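Local coordinates for probable thioesterase (Thermus thermophilus, PDB 1Z54), which probably hydrolyses acyl-CoA thioesters, as a member of the hot-dog-fold 4-hydroxybenzoyl-CoA thioesterase family, at the interface of chains A and B and the interface of chains A and C. Coordinates in Å, arbitrary orientation; residue numbers count along the deposited sequence, not the author numbering. Chains: chain A/B/C, probable thioesterase.

Contact 1: the interface of chains A and B. Residues chain A 11-12; chain B 15, 21.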
# COMPACT_ATOMS: atom_id res chain seq x y z
N TYR A 11 8.31 7.53 3.09
CA TYR A 11 7.95 7.43 4.50
C TYR A 11 6.86 6.37 4.72
O TYR A 11 6.96 5.54 5.62
CB TYR A 11 7.45 8.78 5.01
CG TYR A 11 7.44 8.91 6.51
CD1 TYR A 11 8.61 9.18 7.21
CD2 TYR A 11 6.26 8.73 7.24
CE1 TYR A 11 8.62 9.26 8.60
CE2 TYR A 11 6.26 8.80 8.63
CZ TYR A 11 7.44 9.07 9.30
OH TYR A 11 7.46 9.12 10.68
N ALA A 12 5.83 6.42 3.88
CA ALA A 12 4.71 5.48 3.97
C ALA A 12 5.14 4.01 3.90
O ALA A 12 4.42 3.14 4.37
CB ALA A 12 3.71 5.77 2.85
N ASP B 15 3.34 3.13 10.57
CA ASP B 15 4.55 3.80 10.11
C ASP B 15 5.61 3.89 11.21
O ASP B 15 5.46 3.29 12.29
CB ASP B 15 4.24 5.22 9.62
CG ASP B 15 3.61 6.10 10.70
OD1 ASP B 15 4.05 6.04 11.86
OD2 ASP B 15 2.68 6.87 10.37
N HIS B 21 -0.40 4.76 9.37
CA HIS B 21 -0.08 5.86 8.48
C HIS B 21 -1.36 6.55 8.01
O HIS B 21 -2.34 5.88 7.68
CB HIS B 21 0.73 5.37 7.28
CG HIS B 21 1.35 6.48 6.50
ND1 HIS B 21 0.74 7.05 5.40
CD2 HIS B 21 2.51 7.16 6.68
CE1 HIS B 21 1.49 8.03 4.94
NE2 HIS B 21 2.58 8.12 5.70

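Contact 2: the interface of chains A and C. Residues chain A 26, 30, 33, 56; chain C 21-22, 63.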
# COMPACT_ATOMS: atom_id res chain seq x y z
N ALA A 26 8.55 -6.15 -3.05
CA ALA A 26 8.01 -6.66 -4.31
C ALA A 26 7.63 -5.49 -5.21
O ALA A 26 7.72 -5.59 -6.43
CB ALA A 26 6.79 -7.54 -4.05
N GLU A 30 9.05 -4.61 -8.87
CA GLU A 30 8.17 -4.32 -10.00
C GLU A 30 8.60 -3.04 -10.70
O GLU A 30 8.65 -2.98 -11.92
CB GLU A 30 6.71 -4.21 -9.51
CG GLU A 30 5.70 -3.81 -10.61
CD GLU A 30 4.27 -3.72 -10.08
OE1 GLU A 30 3.46 -4.63 -10.36
OE2 GLU A 30 3.96 -2.75 -9.36
N ARG A 33 11.65 -3.85 -12.63
CA ARG A 33 11.29 -4.69 -13.77
C ARG A 33 10.68 -3.81 -14.88
O ARG A 33 11.05 -3.92 -16.06
CB ARG A 33 10.29 -5.77 -13.32
CG ARG A 33 9.77 -6.64 -14.46
CD ARG A 33 8.96 -7.86 -13.98
NE ARG A 33 7.72 -7.56 -13.24
CZ ARG A 33 7.63 -7.50 -11.91
NH1 ARG A 33 8.69 -7.72 -11.15
NH2 ARG A 33 6.46 -7.26 -11.33
N VAL A 56 2.84 -12.31 -12.49
CA VAL A 56 3.78 -12.96 -11.59
C VAL A 56 3.22 -14.31 -11.15
O VAL A 56 2.11 -14.39 -10.64
CB VAL A 56 4.01 -12.10 -10.32
CG1 VAL A 56 4.92 -12.84 -9.34
CG2 VAL A 56 4.60 -10.75 -10.71
N HIS C 21 -3.18 -7.47 -6.53
CA HIS C 21 -1.77 -7.33 -6.89
C HIS C 21 -0.91 -8.33 -6.12
O HIS C 21 -1.09 -8.52 -4.92
CB HIS C 21 -1.31 -5.90 -6.64
CG HIS C 21 0.00 -5.57 -7.28
ND1 HIS C 21 1.20 -5.66 -6.61
CD2 HIS C 21 0.30 -5.17 -8.54
CE1 HIS C 21 2.18 -5.33 -7.42
NE2 HIS C 21 1.66 -5.03 -8.60
N HIS C 22 0.03 -8.97 -6.82
CA HIS C 22 0.87 -9.98 -6.18
C HIS C 22 1.60 -9.49 -4.94
O HIS C 22 1.95 -10.29 -4.07
CB HIS C 22 1.88 -10.54 -7.19
CG HIS C 22 2.80 -9.51 -7.78
ND1 HIS C 22 4.05 -9.25 -7.26
CD2 HIS C 22 2.64 -8.67 -8.82
CE1 HIS C 22 4.62 -8.29 -7.96
NE2 HIS C 22 3.79 -7.91 -8.92
N PHE C 63 1.83 -18.24 -7.12
CA PHE C 63 0.46 -17.91 -7.48
C PHE C 63 -0.10 -18.88 -8.52
O PHE C 63 0.43 -19.00 -9.61
CB PHE C 63 0.41 -16.49 -8.03
CG PHE C 63 1.11 -15.49 -7.15
CD1 PHE C 63 0.45 -14.90 -6.08
CD2 PHE C 63 2.45 -15.16 -7.38
CE1 PHE C 63 1.11 -14.01 -5.24
CE2 PHE C 63 3.13 -14.27 -6.55
CZ PHE C 63 2.45 -13.70 -5.47

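Contact 3: the interface of chains A and B. Residues chain A 15-17; chain B 11.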
# COMPACT_ATOMS: atom_id res chain seq x y z
N ASP A 15 7.91 0.54 8.37
CA ASP A 15 7.04 -0.11 9.35
C ASP A 15 7.35 0.39 10.76
O ASP A 15 8.10 1.35 10.93
CB ASP A 15 7.19 -1.65 9.30
CG ASP A 15 8.56 -2.12 9.77
OD1 ASP A 15 9.30 -1.33 10.40
OD2 ASP A 15 8.89 -3.30 9.51
N GLN A 16 6.78 -0.28 11.77
CA GLN A 16 7.00 0.11 13.17
C GLN A 16 8.42 -0.12 13.65
O GLN A 16 8.89 0.58 14.54
CB GLN A 16 6.05 -0.65 14.10
CG GLN A 16 4.60 -0.23 14.03
CD GLN A 16 3.78 -0.80 15.17
OE1 GLN A 16 3.93 -1.96 15.55
NE2 GLN A 16 2.88 0.02 15.72
N MET A 17 9.09 -1.12 13.09
CA MET A 17 10.46 -1.43 13.47
C MET A 17 11.41 -0.39 12.86
O MET A 17 12.63 -0.45 13.06
CB MET A 17 10.83 -2.87 13.04
CG MET A 17 10.26 -4.01 13.97
SD MET A 17 10.71 -5.74 13.46
CE MET A 17 12.32 -5.99 14.32
N TYR B 11 -0.24 -4.94 10.71
CA TYR B 11 1.14 -4.52 10.98
C TYR B 11 1.65 -3.63 9.84
O TYR B 11 2.27 -2.59 10.08
CB TYR B 11 2.05 -5.74 11.10
CG TYR B 11 3.37 -5.44 11.77
CD1 TYR B 11 3.46 -5.33 13.16
CD2 TYR B 11 4.53 -5.25 11.01
CE1 TYR B 11 4.67 -5.04 13.78
CE2 TYR B 11 5.75 -4.96 11.63
CZ TYR B 11 5.81 -4.86 13.01
OH TYR B 11 7.00 -4.57 13.64

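Contact 1: the interface of chains A and B
A:Ala12 and B:His21 meet in a small patch of van der Waals and CH-pi contact, part of a two-fold interface between identical subunits that joins A and B within the deposited tetramer and may do so in solution. The evidence for a CH-pi contact is the position of the A:Ala12 methyl, whose CB stands 3.9 Å from the centroid of the B:His21 imidazole, over one face and displaced toward the rim. Its nearest ring atom is B:His21 CE1, at 3.8 Å from A:Ala12 CB. The alanine backbone follows the same face, A:Ala12 CA being 3.8 Å from B:His21 NE2. A:Tyr11 adds a looser touch as its side chain slants past the histidine, with CD2 at 4.0 Å from B:His21 NE2. The imidazole reaches these neighbours because its CG points away from the backbone N (chi1 -167°). Within chain B, the methylene CB of B:Asp15 lies in the plane of that imidazole, at its edge, 3.9 Å from B:His21 CD2, and so backs the ring from its own subunit. About 74 Å² of protein surface is hidden here. On chain A the patch is built on the short 3-10 helix 11-13, which follows strand 3-8; B:Asp15 and B:His21 belong to the loop that leads into helix 24-39.

Contact 2: the interface of chains A and C
A:Glu30 accepts a hydrogen bond from C:His21, whose ring nitrogen NE2 stands 2.5 Å from carboxylate oxygen OE1. This is a patch of a two-fold A-C interface between identical subunits of the deposited tetramer, possibly kept in solution; it joins helix 24-39 and residue 56 of A to the 21-22 loop and strand 56-63 of C. The bond is fairly straight, 156° at the hydrogen; the acceptor lies almost in the imidazole plane, and the donor comes in on the carboxylate's syn side, somewhat tilted from its plane. A:Val56 places methyl CG2 over the centre of the C:His22 face, 3.4 Å from the centroid, while its other methyl, CG1, meets C:Phe63 CE2 at 3.6 Å. Behind this shell, C:His22 is backed on its opposite face by CE1 of C:His21, 3.3 Å above the plane. Its chi1 of 60°, with CG between backbone N and carbonyl carbon, folds it back beside C:His21. With C:His22 cut back to an alanine, the A:Val56 methyl would probably lose the ring it packs on, and C:His21 the layer that holds it toward the carboxylate. The guanidinium NH2 of A:Arg33 comes within 3.7 Å of C:His22 NE2.

Contact 3: the interface of chains A and B
Around the phenol ring of B:Tyr11, A:Gln16 lies to one side of the ring plane and outside the rim, by the CE1 edge; A:Asp15 OD2 lies off the CE2 edge, and A:Met17 beyond the hydroxyl, close to the ring plane. In this part of the two-fold A-B interface, the 3-10 helix 11-13 of B meets the loop of A in which the catalytic acid of 4-hydroxybenzoyl-CoA thioesterase-type hot-dog proteins is expected, and A:Asp15 is the probable candidate. The side-chain oxygen OE1 of A:Gln16 is 3.6 Å from B:Tyr11 CE1, the amide and ring planes 83° apart. CB of A:Gln16 sits above the phenol oxygen, on the same side of the ring plane, 4.1 Å from B:Tyr11 OH. A:Asp15 approaches more loosely: carboxylate oxygen OD2 is 4.1 Å from B:Tyr11 CE2. CG of A:Met17, placed anti to the carbonyl carbon (chi1 -78°), comes to 3.3 Å from B:Tyr11 OH, the methionine chain crossing the tyrosine at about a right angle. Its SD is 3.9 Å from B:Tyr11 OH. The loop is braced internally by a hydrogen bond from the backbone N of A:Met17 to OD1 of A:Asp15, 2.7 Å long but bent, 115° at the hydrogen, the donor sitting well above the carboxylate plane.

Contacts 1 and 3 belong to one two-fold A-B interface, their C-alpha centres about 9 Å apart. Tyr11 and Asp15 occur in both with the chains exchanged, which shows the two patches to be related by the two-fold. Contact 2, about 21 Å from contact 1 and 22 Å from contact 3, joins A to C through helix 24-39 and Val56 of A, against the His21-His22 loop and Phe63 (strand 56-63) of C. His21 serves contacts 1 and 2: since every copy behaves alike, its imidazole packs on one neighbour while bonding Glu30 of another, which could couple the two interfaces within the deposited tetramer.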